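Local coordinates for AbiEi antitoxin C-terminal domain-containing protein (Mycobacterium tuberculosis, PDB 1ZEL) that is of unknown function but probably binds DNA through a winged-helix domain and is related to AbiEi-type antitoxins, at residues V33-L38 with G71-I76; F102-A107 with G122-W127; G114-Q119 with W200-P205. One frame throughout, in Å; residues are numbered along the deposited sequence. Where two conformers were deposited one is given.

Contact 1 of 3, residues V33-L38 with G71-I76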
loop_
_atom_site.group_PDB
_atom_site.type_symbol
_atom_site.label_atom_id
_atom_site.label_comp_id
_atom_site.label_asym_id
_atom_site.label_seq_id
_atom_site.Cartn_x
_atom_site.Cartn_y
_atom_site.Cartn_z
ATOM N N VAL A 33 -12.600 -14.411 -7.837
ATOM C CA VAL A 33 -12.955 -15.584 -8.626
ATOM C C VAL A 33 -11.948 -15.758 -9.753
ATOM O O VAL A 33 -11.864 -14.901 -10.622
ATOM C CB VAL A 33 -14.380 -15.408 -9.268
ATOM C CG1 VAL A 33 -14.750 -16.634 -10.090
ATOM C CG2 VAL A 33 -15.439 -15.198 -8.174
ATOM N N THR A 34 -11.220 -16.870 -9.775
ATOM C CA THR A 34 -10.326 -17.151 -10.894
ATOM C C THR A 34 -11.102 -17.835 -12.014
ATOM O O THR A 34 -12.172 -18.411 -11.781
ATOM C CB THR A 34 -9.116 -18.020 -10.480
ATOM O OG1 THR A 34 -9.561 -19.331 -10.135
ATOM C CG2 THR A 34 -8.423 -17.429 -9.269
ATOM N N LYS A 35 -10.556 -17.801 -13.228
ATOM C CA LYS A 35 -11.169 -18.499 -14.338
ATOM C C LYS A 35 -11.316 -20.004 -14.056
ATOM O O LYS A 35 -12.318 -20.617 -14.437
ATOM C CB LYS A 35 -10.382 -18.284 -15.636
ATOM C CG LYS A 35 -11.071 -18.968 -16.806
ATOM C CD LYS A 35 -10.486 -18.564 -18.118
ATOM C CE LYS A 35 -11.124 -19.347 -19.236
ATOM N NZ LYS A 35 -10.408 -18.985 -20.479
ATOM N N GLU A 36 -10.333 -20.571 -13.345
ATOM C CA GLU A 36 -10.324 -21.987 -13.015
ATOM C C GLU A 36 -11.418 -22.323 -12.022
ATOM O O GLU A 36 -12.021 -23.394 -12.100
ATOM C CB GLU A 36 -8.971 -22.383 -12.422
ATOM C CG GLU A 36 -7.777 -22.284 -13.394
ATOM C CD GLU A 36 -7.116 -20.887 -13.453
ATOM O OE1 GLU A 36 -7.697 -19.889 -12.982
ATOM O OE2 GLU A 36 -5.995 -20.789 -13.985
ATOM N N ASP A 37 -11.645 -21.424 -11.061
ATOM C CA ASP A 37 -12.695 -21.580 -10.065
ATOM C C ASP A 37 -14.057 -21.539 -10.760
ATOM O O ASP A 37 -14.939 -22.362 -10.497
ATOM C CB ASP A 37 -12.570 -20.456 -9.006
ATOM C CG ASP A 37 -13.649 -20.515 -7.904
ATOM O OD1 ASP A 37 -14.278 -21.578 -7.709
ATOM O OD2 ASP A 37 -13.868 -19.483 -7.211
ATOM N N LEU A 38 -14.252 -20.579 -11.640
ATOM C CA LEU A 38 -15.514 -20.524 -12.376
ATOM C C LEU A 38 -15.711 -21.748 -13.266
ATOM O O LEU A 38 -16.816 -22.292 -13.317
ATOM C CB LEU A 38 -15.630 -19.231 -13.200
ATOM C CG LEU A 38 -17.112 -19.072 -13.545
ATOM C CD1 LEU A 38 -17.832 -18.220 -12.492
ATOM C CD2 LEU A 38 -17.283 -18.550 -14.918
ATOM N N GLY A 71 -7.467 -13.348 -15.825
ATOM C CA GLY A 71 -8.019 -14.597 -15.321
ATOM C C GLY A 71 -8.633 -14.464 -13.940
ATOM O O GLY A 71 -8.786 -15.462 -13.237
ATOM N N THR A 72 -8.971 -13.229 -13.553
ATOM C CA THR A 72 -9.603 -12.945 -12.262
ATOM C C THR A 72 -10.814 -12.018 -12.425
ATOM O O THR A 72 -10.838 -11.142 -13.314
ATOM C CB THR A 72 -8.621 -12.296 -11.263
ATOM O OG1 THR A 72 -8.220 -11.014 -11.749
ATOM C CG2 THR A 72 -7.390 -13.165 -11.082
ATOM N N TRP A 73 -11.807 -12.219 -11.547
ATOM C CA TRP A 73 -13.037 -11.457 -11.539
ATOM C C TRP A 73 -13.444 -11.266 -10.105
ATOM O O TRP A 73 -13.066 -12.054 -9.241
ATOM C CB TRP A 73 -14.163 -12.215 -12.270
ATOM C CG TRP A 73 -13.946 -12.260 -13.718
ATOM C CD1 TRP A 73 -14.446 -11.394 -14.653
ATOM C CD2 TRP A 73 -13.139 -13.191 -14.411
ATOM N NE1 TRP A 73 -13.985 -11.740 -15.905
ATOM C CE2 TRP A 73 -13.169 -12.834 -15.783
ATOM C CE3 TRP A 73 -12.383 -14.299 -14.013
ATOM C CZ2 TRP A 73 -12.488 -13.568 -16.770
ATOM C CZ3 TRP A 73 -11.687 -15.015 -14.994
ATOM C CH2 TRP A 73 -11.740 -14.639 -16.354
ATOM N N ALA A 74 -14.227 -10.226 -9.856
ATOM C CA ALA A 74 -14.921 -10.065 -8.595
ATOM C C ALA A 74 -16.379 -10.500 -8.754
ATOM O O ALA A 74 -17.050 -10.134 -9.731
ATOM C CB ALA A 74 -14.855 -8.583 -8.120
ATOM N N PHE A 75 -16.858 -11.289 -7.796
ATOM C CA PHE A 75 -18.273 -11.649 -7.715
ATOM C C PHE A 75 -18.984 -10.568 -6.906
ATOM O O PHE A 75 -18.569 -10.249 -5.810
ATOM C CB PHE A 75 -18.421 -13.017 -7.030
ATOM C CG PHE A 75 -19.855 -13.454 -6.810
ATOM C CD1 PHE A 75 -20.707 -13.680 -7.896
ATOM C CD2 PHE A 75 -20.357 -13.603 -5.520
ATOM C CE1 PHE A 75 -22.015 -14.069 -7.699
ATOM C CE2 PHE A 75 -21.658 -14.010 -5.307
ATOM C CZ PHE A 75 -22.497 -14.253 -6.417
ATOM N N ILE A 76 -20.051 -10.002 -7.463
ATOM C CA ILE A 76 -20.840 -9.040 -6.731
ATOM C C ILE A 76 -22.008 -9.851 -6.155
ATOM O O ILE A 76 -22.801 -10.413 -6.909
ATOM C CB ILE A 76 -21.361 -7.888 -7.641
ATOM C CG1 ILE A 76 -20.297 -7.425 -8.666
ATOM C CG2 ILE A 76 -21.936 -6.721 -6.790
ATOM C CD1 ILE A 76 -18.955 -6.928 -8.063
#

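Contact 2 of 3, residues F102-A107 with G122-W127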
loop_
_atom_site.group_PDB
_atom_site.type_symbol
_atom_site.label_atom_id
_atom_site.label_comp_id
_atom_site.label_asym_id
_atom_site.label_seq_id
_atom_site.Cartn_x
_atom_site.Cartn_y
_atom_site.Cartn_z
ATOM N N PHE A 102 4.525 -8.126 -2.921
ATOM C CA PHE A 102 4.378 -6.690 -2.718
ATOM C C PHE A 102 4.055 -6.442 -1.270
ATOM O O PHE A 102 3.595 -7.348 -0.550
ATOM C CB PHE A 102 3.248 -6.074 -3.596
ATOM C CG PHE A 102 1.871 -6.671 -3.332
ATOM C CD1 PHE A 102 1.087 -6.205 -2.278
ATOM C CD2 PHE A 102 1.362 -7.680 -4.146
ATOM C CE1 PHE A 102 -0.158 -6.770 -2.006
ATOM C CE2 PHE A 102 0.081 -8.232 -3.897
ATOM C CZ PHE A 102 -0.659 -7.771 -2.815
ATOM N N MET A 103 4.275 -5.201 -0.851
ATOM C CA MET A 103 3.753 -4.721 0.404
ATOM C C MET A 103 3.098 -3.366 0.178
ATOM O O MET A 103 3.627 -2.556 -0.574
ATOM C CB MET A 103 4.889 -4.598 1.429
ATOM C CG MET A 103 5.618 -5.902 1.654
ATOM S SD MET A 103 6.958 -5.865 2.864
ATOM C CE MET A 103 6.048 -5.803 4.388
ATOM N N LEU A 104 1.952 -3.118 0.824
ATOM C CA LEU A 104 1.374 -1.788 0.847
ATOM C C LEU A 104 2.425 -0.818 1.376
ATOM O O LEU A 104 3.141 -1.133 2.339
ATOM C CB LEU A 104 0.115 -1.757 1.719
ATOM C CG LEU A 104 -1.107 -2.501 1.187
ATOM C CD1 LEU A 104 -2.257 -2.495 2.201
ATOM C CD2 LEU A 104 -1.551 -1.938 -0.158
ATOM N N ALA A 105 2.557 0.338 0.726
ATOM C CA ALA A 105 3.600 1.302 1.095
ATOM C C ALA A 105 3.035 2.701 1.230
ATOM O O ALA A 105 1.812 2.895 1.199
ATOM C CB ALA A 105 4.762 1.276 0.083
ATOM N N GLY A 106 3.928 3.675 1.388
ATOM C CA GLY A 106 3.565 5.092 1.322
ATOM C C GLY A 106 2.285 5.409 2.051
ATOM O O GLY A 106 2.124 4.991 3.193
ATOM N N ALA A 107 1.360 6.091 1.363
ATOM C CA ALA A 107 0.100 6.538 1.956
ATOM C C ALA A 107 -0.804 5.419 2.491
ATOM O O ALA A 107 -1.509 5.622 3.488
ATOM C CB ALA A 107 -0.676 7.406 0.963
ATOM N N GLY A 122 -6.719 7.141 -4.994
ATOM C CA GLY A 122 -5.809 7.123 -6.128
ATOM C C GLY A 122 -5.191 5.758 -6.286
ATOM O O GLY A 122 -5.666 4.774 -5.708
ATOM N N ARG A 123 -4.120 5.691 -7.058
ATOM C CA ARG A 123 -3.442 4.422 -7.240
ATOM C C ARG A 123 -2.885 3.937 -5.905
ATOM O O ARG A 123 -2.524 4.741 -5.040
ATOM C CB ARG A 123 -2.367 4.536 -8.306
ATOM C CG ARG A 123 -2.962 4.926 -9.651
ATOM C CD ARG A 123 -1.923 4.815 -10.729
ATOM N NE ARG A 123 -0.720 5.558 -10.378
ATOM C CZ ARG A 123 0.473 5.336 -10.916
ATOM N NH1 ARG A 123 0.625 4.383 -11.830
ATOM N NH2 ARG A 123 1.518 6.064 -10.534
ATOM N N ILE A 124 -2.883 2.623 -5.732
ATOM C CA ILE A 124 -2.421 2.011 -4.473
ATOM C C ILE A 124 -0.910 1.975 -4.448
ATOM O O ILE A 124 -0.286 1.316 -5.288
ATOM C CB ILE A 124 -2.968 0.569 -4.294
ATOM C CG1 ILE A 124 -4.505 0.558 -4.412
ATOM C CG2 ILE A 124 -2.463 -0.015 -2.930
ATOM C CD1 ILE A 124 -5.080 -0.633 -5.233
ATOM N N PRO A 125 -0.296 2.672 -3.481
ATOM C CA PRO A 125 1.154 2.638 -3.343
ATOM C C PRO A 125 1.646 1.318 -2.745
ATOM O O PRO A 125 1.209 0.905 -1.652
ATOM C CB PRO A 125 1.438 3.809 -2.398
ATOM C CG PRO A 125 0.211 3.862 -1.539
ATOM C CD PRO A 125 -0.931 3.520 -2.451
ATOM N N ILE A 126 2.532 0.651 -3.473
ATOM C CA ILE A 126 3.166 -0.571 -2.980
ATOM C C ILE A 126 4.670 -0.513 -3.105
ATOM O O ILE A 126 5.208 0.281 -3.865
ATOM C CB ILE A 126 2.663 -1.854 -3.729
ATOM C CG1 ILE A 126 3.001 -1.782 -5.229
ATOM C CG2 ILE A 126 1.161 -2.069 -3.522
ATOM C CD1 ILE A 126 2.717 -3.101 -5.958
ATOM N N TRP A 127 5.344 -1.376 -2.361
ATOM C CA TRP A 127 6.767 -1.603 -2.533
ATOM C C TRP A 127 6.889 -2.969 -3.166
ATOM O O TRP A 127 6.135 -3.880 -2.804
ATOM C CB TRP A 127 7.491 -1.584 -1.161
ATOM C CG TRP A 127 8.931 -2.110 -1.293
ATOM C CD1 TRP A 127 10.016 -1.428 -1.773
ATOM C CD2 TRP A 127 9.378 -3.452 -1.046
ATOM N NE1 TRP A 127 11.130 -2.264 -1.802
ATOM C CE2 TRP A 127 10.755 -3.508 -1.367
ATOM C CE3 TRP A 127 8.747 -4.611 -0.576
ATOM C CZ2 TRP A 127 11.511 -4.677 -1.219
ATOM C CZ3 TRP A 127 9.492 -5.767 -0.438
ATOM C CH2 TRP A 127 10.862 -5.795 -0.755
#

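Contact 3 of 3, residues G114-Q119 with W200-P205. With FMT (formic acid), chain F.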
loop_
_atom_site.group_PDB
_atom_site.type_symbol
_atom_site.label_atom_id
_atom_site.label_comp_id
_atom_site.label_asym_id
_atom_site.label_seq_id
_atom_site.Cartn_x
_atom_site.Cartn_y
_atom_site.Cartn_z
ATOM N N GLY A 114 -2.058 4.694 11.040
ATOM C CA GLY A 114 -2.785 5.747 11.777
ATOM C C GLY A 114 -2.207 7.143 11.700
ATOM O O GLY A 114 -2.601 8.018 12.478
ATOM N N TYR A 115 -1.341 7.383 10.711
ATOM C CA TYR A 115 -0.647 8.671 10.619
ATOM C C TYR A 115 -1.303 9.673 9.670
ATOM O O TYR A 115 -0.734 10.741 9.424
ATOM C CB TYR A 115 0.840 8.464 10.269
ATOM C CG TYR A 115 1.525 7.427 11.135
ATOM C CD1 TYR A 115 2.278 6.392 10.575
ATOM C CD2 TYR A 115 1.370 7.445 12.498
ATOM C CE1 TYR A 115 2.875 5.437 11.379
ATOM C CE2 TYR A 115 1.969 6.478 13.312
ATOM C CZ TYR A 115 2.710 5.489 12.745
ATOM O OH TYR A 115 3.287 4.527 13.530
ATOM N N LEU A 116 -2.494 9.370 9.157
ATOM C CA LEU A 116 -3.127 10.264 8.195
ATOM C C LEU A 116 -4.518 10.657 8.620
ATOM O O LEU A 116 -5.312 9.815 9.055
ATOM C CB LEU A 116 -3.173 9.651 6.775
ATOM C CG LEU A 116 -1.887 9.324 6.016
ATOM C CD1 LEU A 116 -2.192 8.726 4.670
ATOM C CD2 LEU A 116 -1.017 10.560 5.819
ATOM N N ASP A 117 -4.816 11.941 8.468
ATOM C CA ASP A 117 -6.145 12.487 8.732
ATOM C C ASP A 117 -7.230 11.894 7.834
ATOM O O ASP A 117 -8.345 11.640 8.283
ATOM C CB ASP A 117 -6.094 14.002 8.555
ATOM C CG ASP A 117 -5.217 14.677 9.604
ATOM O OD1 ASP A 117 -5.287 14.235 10.779
ATOM O OD2 ASP A 117 -4.472 15.631 9.258
ATOM N N ARG A 118 -6.894 11.666 6.568
ATOM C CA ARG A 118 -7.884 11.310 5.554
ATOM C C ARG A 118 -7.475 10.041 4.859
ATOM O O ARG A 118 -6.297 9.848 4.565
ATOM C CB ARG A 118 -8.006 12.413 4.486
ATOM C CG ARG A 118 -8.338 13.832 4.979
ATOM C CD ARG A 118 -9.471 13.848 5.992
ATOM N NE ARG A 118 -10.753 13.428 5.432
ATOM C CZ ARG A 118 -11.663 12.738 6.109
ATOM N NH1 ARG A 118 -11.417 12.383 7.357
ATOM N NH2 ARG A 118 -12.816 12.402 5.541
ATOM N N GLN A 119 -8.450 9.185 4.571
ATOM C CA GLN A 119 -8.178 8.022 3.759
ATOM C C GLN A 119 -7.639 8.475 2.419
ATOM O O GLN A 119 -8.246 9.322 1.760
ATOM C CB GLN A 119 -9.413 7.156 3.541
ATOM C CG GLN A 119 -9.094 5.902 2.726
ATOM C CD GLN A 119 -10.298 5.018 2.497
ATOM O OE1 GLN A 119 -11.381 5.287 3.003
ATOM N NE2 GLN A 119 -10.104 3.934 1.737
ATOM N N TRP A 200 1.708 14.519 1.925
ATOM C CA TRP A 200 2.593 15.098 2.945
ATOM C C TRP A 200 1.869 15.995 3.943
ATOM O O TRP A 200 2.112 15.901 5.144
ATOM C CB TRP A 200 3.756 15.856 2.292
ATOM C CG TRP A 200 4.854 14.940 1.869
ATOM C CD1 TRP A 200 5.045 14.421 0.632
ATOM C CD2 TRP A 200 5.871 14.387 2.706
ATOM N NE1 TRP A 200 6.145 13.603 0.628
ATOM C CE2 TRP A 200 6.677 13.570 1.891
ATOM C CE3 TRP A 200 6.201 14.536 4.052
ATOM C CZ2 TRP A 200 7.792 12.872 2.386
ATOM C CZ3 TRP A 200 7.304 13.845 4.547
ATOM C CH2 TRP A 200 8.093 13.034 3.707
ATOM N N ALA A 201 0.979 16.848 3.461
ATOM C CA ALA A 201 0.255 17.767 4.363
ATOM C C ALA A 201 -0.606 16.993 5.350
ATOM O O ALA A 201 -0.815 17.430 6.471
ATOM C CB ALA A 201 -0.592 18.788 3.577
ATOM N N ASP A 202 -1.093 15.831 4.927
ATOM C CA ASP A 202 -1.897 14.946 5.763
ATOM C C ASP A 202 -1.016 14.217 6.797
ATOM O O ASP A 202 -1.475 13.847 7.881
ATOM C CB ASP A 202 -2.584 13.930 4.848
ATOM C CG ASP A 202 -3.999 13.612 5.266
ATOM O OD1 ASP A 202 -4.281 12.425 5.450
ATOM O OD2 ASP A 202 -4.838 14.531 5.375
ATOM N N LEU A 203 0.243 13.993 6.445
ATOM C CA LEU A 203 1.147 13.246 7.323
ATOM C C LEU A 203 1.824 14.151 8.357
ATOM O O LEU A 203 1.923 13.789 9.524
ATOM C CB LEU A 203 2.222 12.525 6.503
ATOM C CG LEU A 203 3.354 11.848 7.301
ATOM C CD1 LEU A 203 2.825 10.620 8.062
ATOM C CD2 LEU A 203 4.467 11.460 6.380
ATOM N N VAL A 204 2.289 15.319 7.917
ATOM C CA VAL A 204 3.238 16.103 8.723
ATOM C C VAL A 204 2.743 16.499 10.116
ATOM O O VAL A 204 3.571 16.637 11.008
ATOM C CB VAL A 204 3.886 17.310 7.981
ATOM C CG1 VAL A 204 4.838 16.810 6.899
ATOM C CG2 VAL A 204 2.833 18.266 7.384
ATOM N N PRO A 205 1.418 16.688 10.316
ATOM C CA PRO A 205 0.961 16.960 11.691
ATOM C C PRO A 205 1.144 15.784 12.642
ATOM O O PRO A 205 1.091 15.970 13.860
ATOM C CB PRO A 205 -0.539 17.227 11.508
ATOM C CG PRO A 205 -0.649 17.689 10.086
ATOM C CD PRO A 205 0.278 16.739 9.380
HETATM C C FMT F . -6.191 2.928 0.814
HETATM O O1 FMT F . -7.196 2.696 1.498
HETATM O O2 FMT F . -5.034 2.658 1.171
HETATM O O HOH W 1 -4.329 11.276 3.053
#

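Contact 1 of 3, residues V33-L38 with G71-I76
Val33 and Trp73 face each other as an antiparallel hydrogen-bonded pair and account for most of the surface buried here. Val33 N donates to Trp73 O at 2.8 Å and nearly straight (165°), while Trp73 N returns a more bent bond to Val33 O. Val33 CG2, beside its own backbone N, touches Phe75 CB at 3.9 Å, and Leu25 of helix 19-28 packs on both side chains. The benzo edge of the Trp73 indole is turned to segment 33-38: CE3 lies 3.5 Å from Val33 O, close to the ring plane, and CZ3 reaches 3.6 Å from Lys35 CB. This short pairing joins strand 33-34 to the central strand, 72-75, of a three-stranded antiparallel sheet, as in the small sheet of a winged-helix domain. Beyond the non-hydrogen-bonded pair Thr34 and Thr72, the chain passes directly into helix 35-44. Thr34 is its N-cap, OG1 accepting from Asp37 N at 3.1 Å, and Lys35 N donates to Gly71 O at 2.9 Å, lying above the plane of that carbonyl. The Lys35 chain, CG anti to the backbone N (chi1 -177°), extends away to a salt bridge with Asp52.

Contact 2 of 3, residues F102-A107 with G122-W127
A short antiparallel pairing at the edge of a mixed three-stranded sheet, inside the AbiEi C-terminal family region, brings Met103 and Leu104 against Trp127 and Ile126. Met103 and Trp127 form the hydrogen-bonded pair: Met103 N donates to Trp127 O at 3.0 Å, and Trp127 N to Met103 O at 2.7 Å. Their side chains run side by side on one face of the sheet in a Met-aromatic contact. CG of Met103 meets the rim of the indole at CE3, near the ring plane, and SD sits obliquely, 5.1 Å from the centroid of the six-membered ring. The indole NE1 is bonded to Ile147 O. Strand 124-127 is the middle one, parallel on its other side to strand 142-145, and strand 103-104 runs on toward helix 106-113. Ala105 N donates to Pro125 O at 2.8 Å from above the carbonyl plane, and the Pro125 ring packs on the link from Ala105 to Ala107, CG 3.3 Å from Ala105 O. Packing is tight where Leu104 CD2 meets Ile124 CG2 at 3.5 Å, closer than usual for two carbons. Ile126 CG1 stands between its backbone N and carbonyl carbon (chi1 62°), and CD1, anti to CA (chi2 171°), touches Phe102 CB at 3.8 Å. Leu90 of helix 88-96 packs on Phe102, Leu104 and Ile124, while Gly106 N is hydrogen-bonded to Gln189 OE1.

Contact 3 of 3, residues G114-Q119 with W200-P205
The loop that leaves helix 106-113 through a Schellman motif at Gly114 is tied to helix 200-203 by one carboxylate, that of Asp202, described in one of its two modelled conformers. Its OD1 accepts from Arg118 N at 2.9 Å with an N-H...O angle of 160°, using the syn lone pair. Asp117 N, also near OD1, is too poorly angled to bond. A water donates to OD1 at 2.7 Å and to Arg118 O, bridging two acceptors. The other oxygen, OD2, lies against carbon, 3.5 Å from Asp117 CB and close to Arg118 CG. Leu116 crosses the Asp202 side chain at about a right angle, CB against OD1, while its CD2 packs 3.8 Å from Leu203 CB. Leu203 CG is anti to the backbone N (chi1 172°), and the branch CD1 beyond it meets Tyr115 CB at 3.7 Å. Tyr115 OH bonds to Asp213, one of the residues of the sodium site. Gln119 NE2 donates to O1 of a formic acid, probably from the crystallisation liquor, at 3.2 Å. In this conformer the carboxylates of Asp117 and Asp202 are turned 86° apart, with their OD2 atoms 4.1 Å from each other. Such proximity of like charges may raise the cost of ionising both, an effect that the bond with His206 at Asp117 OD1 and the two donors on Asp202 OD1 would partly offset.

In the fold
Contact 1 comes first along the chain and closes before contact 2 opens; their centres are 24 Å apart and their nearest atoms about 11 Å. It belongs to the small antiparallel sheet at one end of the elongated molecule, the winged-helix sheet of a probable DNA-binding part. Helix 88-96 lies between this sheet and that of contact 2, packing on residues of both. All four segments of contacts 2 and 3 lie in the AbiEi C-terminal family region. These two alternate in sequence, with centres 15 Å apart, and share helix 106-113: contact 2 reaches its N-terminal part, contact 3 the loop after it. They touch where Ala107 O meets Leu116 CD1. Contact 3 lies across the chain's centre from contact 1, about 35 Å between centres.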